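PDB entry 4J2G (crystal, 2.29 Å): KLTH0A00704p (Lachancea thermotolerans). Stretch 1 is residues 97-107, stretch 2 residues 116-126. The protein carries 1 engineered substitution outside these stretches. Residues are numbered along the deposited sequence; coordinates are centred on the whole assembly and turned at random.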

# COMPACT_ATOMS: atom_id res chain seq x y z
N LEU A 97 -12.13 -10.77 -1.72
CA LEU A 97 -13.43 -11.18 -2.28
C LEU A 97 -13.79 -12.65 -2.01
O LEU A 97 -14.72 -13.20 -2.61
CB LEU A 97 -13.44 -10.99 -3.79
CG LEU A 97 -13.21 -9.59 -4.31
CD1 LEU A 97 -13.52 -9.60 -5.80
CD2 LEU A 97 -14.06 -8.56 -3.59
N ALA A 98 -13.01 -13.28 -1.13
CA ALA A 98 -13.14 -14.69 -0.78
C ALA A 98 -14.58 -15.15 -0.44
O ALA A 98 -14.99 -16.24 -0.87
CB ALA A 98 -12.20 -15.02 0.38
N ARG A 99 -15.32 -14.31 0.30
CA ARG A 99 -16.61 -14.67 0.92
C ARG A 99 -17.82 -14.34 0.08
O ARG A 99 -18.95 -14.34 0.62
CB ARG A 99 -16.77 -13.92 2.26
CG ARG A 99 -15.72 -14.20 3.30
CD ARG A 99 -15.73 -15.66 3.73
NE ARG A 99 -15.44 -15.79 5.16
CZ ARG A 99 -16.37 -15.75 6.12
NH1 ARG A 99 -17.65 -15.59 5.81
NH2 ARG A 99 -16.00 -15.87 7.38
N LEU A 100 -17.60 -13.99 -1.19
CA LEU A 100 -18.69 -13.70 -2.13
C LEU A 100 -19.34 -14.97 -2.64
O LEU A 100 -18.65 -15.89 -3.09
CB LEU A 100 -18.16 -12.95 -3.34
CG LEU A 100 -18.27 -11.42 -3.49
CD1 LEU A 100 -18.28 -10.73 -2.15
CD2 LEU A 100 -17.18 -10.86 -4.40
N SER A 101 -20.67 -15.00 -2.64
CA SER A 101 -21.42 -16.04 -3.36
C SER A 101 -21.43 -15.77 -4.88
O SER A 101 -21.26 -14.61 -5.30
CB SER A 101 -22.86 -16.13 -2.83
OG SER A 101 -23.58 -14.95 -3.13
N PRO A 102 -21.63 -16.83 -5.71
CA PRO A 102 -21.68 -16.80 -7.18
C PRO A 102 -22.60 -15.79 -7.86
O PRO A 102 -22.34 -15.43 -9.02
CB PRO A 102 -22.15 -18.21 -7.53
CG PRO A 102 -21.60 -19.06 -6.44
CD PRO A 102 -21.62 -18.22 -5.20
N SER A 103 -23.67 -15.35 -7.19
CA SER A 103 -24.61 -14.36 -7.76
C SER A 103 -24.28 -12.87 -7.42
O SER A 103 -24.86 -11.92 -8.00
CB SER A 103 -26.03 -14.65 -7.27
OG SER A 103 -26.24 -14.11 -5.98
N GLN A 104 -23.37 -12.67 -6.47
CA GLN A 104 -22.95 -11.32 -6.05
C GLN A 104 -22.08 -10.59 -7.11
O GLN A 104 -21.09 -11.11 -7.59
CB GLN A 104 -22.28 -11.39 -4.68
CG GLN A 104 -23.29 -11.71 -3.58
CD GLN A 104 -22.69 -11.78 -2.17
OE1 GLN A 104 -21.76 -12.55 -1.89
NE2 GLN A 104 -23.29 -11.02 -1.26
N GLN A 105 -22.52 -9.40 -7.49
CA GLN A 105 -21.83 -8.55 -8.45
C GLN A 105 -21.06 -7.45 -7.66
O GLN A 105 -21.65 -6.75 -6.82
CB GLN A 105 -22.91 -7.91 -9.36
CG GLN A 105 -22.45 -7.11 -10.58
CD GLN A 105 -21.39 -7.79 -11.45
OE1 GLN A 105 -21.54 -8.96 -11.84
NE2 GLN A 105 -20.34 -7.07 -11.79
N VAL A 106 -19.77 -7.29 -7.95
CA VAL A 106 -19.04 -6.08 -7.53
C VAL A 106 -19.12 -4.95 -8.56
O VAL A 106 -18.75 -5.08 -9.72
CB VAL A 106 -17.57 -6.39 -7.22
CG1 VAL A 106 -16.82 -5.13 -6.76
CG2 VAL A 106 -17.51 -7.46 -6.15
N THR A 107 -19.68 -3.85 -8.13
CA THR A 107 -19.60 -2.64 -8.90
C THR A 107 -18.70 -1.54 -8.17
O THR A 107 -18.38 -1.68 -6.97
CB THR A 107 -20.97 -2.00 -9.10
OG1 THR A 107 -21.60 -1.81 -7.83
CG2 THR A 107 -21.84 -2.83 -10.05
N TRP A 116 -20.07 0.91 -12.50
CA TRP A 116 -19.30 0.18 -13.48
C TRP A 116 -19.19 -1.19 -12.92
O TRP A 116 -18.96 -1.34 -11.72
CB TRP A 116 -17.88 0.76 -13.69
CG TRP A 116 -17.92 2.20 -14.25
CD1 TRP A 116 -18.26 3.28 -13.57
CD2 TRP A 116 -17.70 2.63 -15.61
NE1 TRP A 116 -18.24 4.39 -14.37
CE2 TRP A 116 -17.92 4.01 -15.64
CE3 TRP A 116 -17.45 1.95 -16.83
CZ2 TRP A 116 -17.82 4.77 -16.82
CZ3 TRP A 116 -17.31 2.69 -17.98
CH2 TRP A 116 -17.50 4.09 -17.97
N ASN A 117 -19.34 -2.19 -13.78
CA ASN A 117 -19.17 -3.55 -13.33
C ASN A 117 -17.73 -3.88 -13.15
O ASN A 117 -16.90 -3.50 -13.98
CB ASN A 117 -19.71 -4.53 -14.38
CG ASN A 117 -21.17 -4.86 -14.18
OD1 ASN A 117 -21.86 -4.29 -13.34
ND2 ASN A 117 -21.65 -5.81 -14.97
N VAL A 118 -17.45 -4.68 -12.11
CA VAL A 118 -16.10 -5.16 -11.84
C VAL A 118 -15.97 -6.68 -11.98
O VAL A 118 -15.18 -7.15 -12.77
CB VAL A 118 -15.61 -4.74 -10.42
CG1 VAL A 118 -14.16 -5.14 -10.24
CG2 VAL A 118 -15.82 -3.25 -10.22
N CYS A 119 -16.70 -7.44 -11.19
CA CYS A 119 -16.62 -8.91 -11.29
C CYS A 119 -17.74 -9.59 -10.53
O CYS A 119 -18.42 -8.95 -9.74
CB CYS A 119 -15.27 -9.42 -10.81
SG CYS A 119 -14.78 -8.84 -9.14
N LYS A 120 -17.91 -10.88 -10.78
CA LYS A 120 -19.04 -11.65 -10.26
C LYS A 120 -18.50 -12.77 -9.38
O LYS A 120 -17.44 -13.34 -9.64
CB LYS A 120 -19.87 -12.26 -11.41
CG LYS A 120 -19.77 -11.54 -12.76
CD LYS A 120 -19.78 -12.51 -13.94
CE LYS A 120 -19.37 -11.82 -15.25
NZ LYS A 120 -19.09 -12.83 -16.31
N GLY A 121 -19.25 -13.07 -8.33
CA GLY A 121 -18.89 -14.12 -7.38
C GLY A 121 -17.41 -14.37 -7.12
O GLY A 121 -16.72 -13.55 -6.53
N THR A 122 -16.93 -15.51 -7.56
CA THR A 122 -15.61 -15.96 -7.13
C THR A 122 -14.58 -15.95 -8.27
O THR A 122 -13.49 -16.50 -8.16
CB THR A 122 -15.72 -17.33 -6.40
OG1 THR A 122 -14.44 -17.70 -5.90
CG2 THR A 122 -16.24 -18.43 -7.33
N LYS A 123 -14.93 -15.31 -9.37
CA LYS A 123 -14.04 -15.19 -10.50
C LYS A 123 -12.65 -14.62 -10.11
O LYS A 123 -11.63 -15.00 -10.66
CB LYS A 123 -14.70 -14.33 -11.58
CG LYS A 123 -15.45 -15.11 -12.67
CD LYS A 123 -16.88 -15.49 -12.28
CE LYS A 123 -17.57 -16.23 -13.42
NZ LYS A 123 -19.06 -16.27 -13.32
N LYS A 124 -12.64 -13.69 -9.16
CA LYS A 124 -11.42 -13.00 -8.79
C LYS A 124 -11.28 -13.00 -7.29
O LYS A 124 -12.27 -12.93 -6.55
CB LYS A 124 -11.47 -11.58 -9.33
CG LYS A 124 -11.67 -11.49 -10.82
CD LYS A 124 -10.37 -11.70 -11.59
CE LYS A 124 -10.58 -11.65 -13.11
NZ LYS A 124 -9.31 -12.05 -13.78
N SER A 125 -10.06 -13.10 -6.82
CA SER A 125 -9.83 -13.36 -5.38
C SER A 125 -9.79 -12.02 -4.58
O SER A 125 -10.27 -11.96 -3.43
CB SER A 125 -8.48 -14.06 -5.26
OG SER A 125 -7.51 -13.31 -6.01
N GLU A 126 -9.25 -10.96 -5.22
CA GLU A 126 -9.07 -9.60 -4.60
C GLU A 126 -9.03 -8.46 -5.63
O GLU A 126 -8.77 -8.70 -6.81
CB GLU A 126 -7.78 -9.55 -3.76
CG GLU A 126 -6.56 -9.97 -4.54
CD GLU A 126 -5.29 -9.92 -3.72
OE1 GLU A 126 -5.22 -10.64 -2.70
OE2 GLU A 126 -4.34 -9.17 -4.11
O HOH W 1 -14.04 -14.69 -4.89

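What pairs the two backbones? Strand 105-107 runs antiparallel to strand 116-120, and main-chain groups carry the pairing. Val106 N donates to Cys119 O at 2.8 Å, while Val106 O accepts from Val118 N at 2.7 Å and, weakly, from Cys119 N at 3.5 Å. One carbonyl thus serves two successive amides, the mark of the beta bulge that shifts the register between Val106 and Thr107. Beyond it, the Thr107 CA lies 3.2 Å from Trp116 O in a CA-H...O contact.

What joins the backbones next to the Val106 pair? Gly121 N donates to Gln104 O at 2.8 Å, within the type II' turn from Lys120 to Lys123. Glycine suits this place twice over: its phi is positive, and a CB would fall 2.7 Å from Pro102 CA, a clash. Without one, Gly121 CA can approach Ser101 O to 3.2 Å. The opposing turn, Ser101 to Gln104, is braced by the Gln104 side chain, since Gln104 OE1 accepts from Ser101 N at 2.8 Å.

What satisfies the polar groups around Leu97? Leu97 N donates to Ser125 O at 2.8 Å. Water 1 lies 2.8 Å from Leu97 O and 3.0 Å from Lys124 O and can donate to either, linking the two stretches; it also hydrogen-bonds Thr122 OG1 at 3.2 Å.

Which side chains fill the space between? Leu97 points toward stretch 2 and is buried, with Leu97 CD1 3.6 Å from Cys119 SG. Val106 shares a sheet face with Cys119, with Val106 CB 4.2 Å from Cys119 SG, so compact apolar groups pack together there. On the face of Gln105, Thr107, Asn117 and Lys120, more exposed, polar residues fit: Gln105 NE2 donates weakly to its neighbour Val106 O at 3.3 Å, and Gln105 OE1 lies 3.3 Å from Lys120 CG.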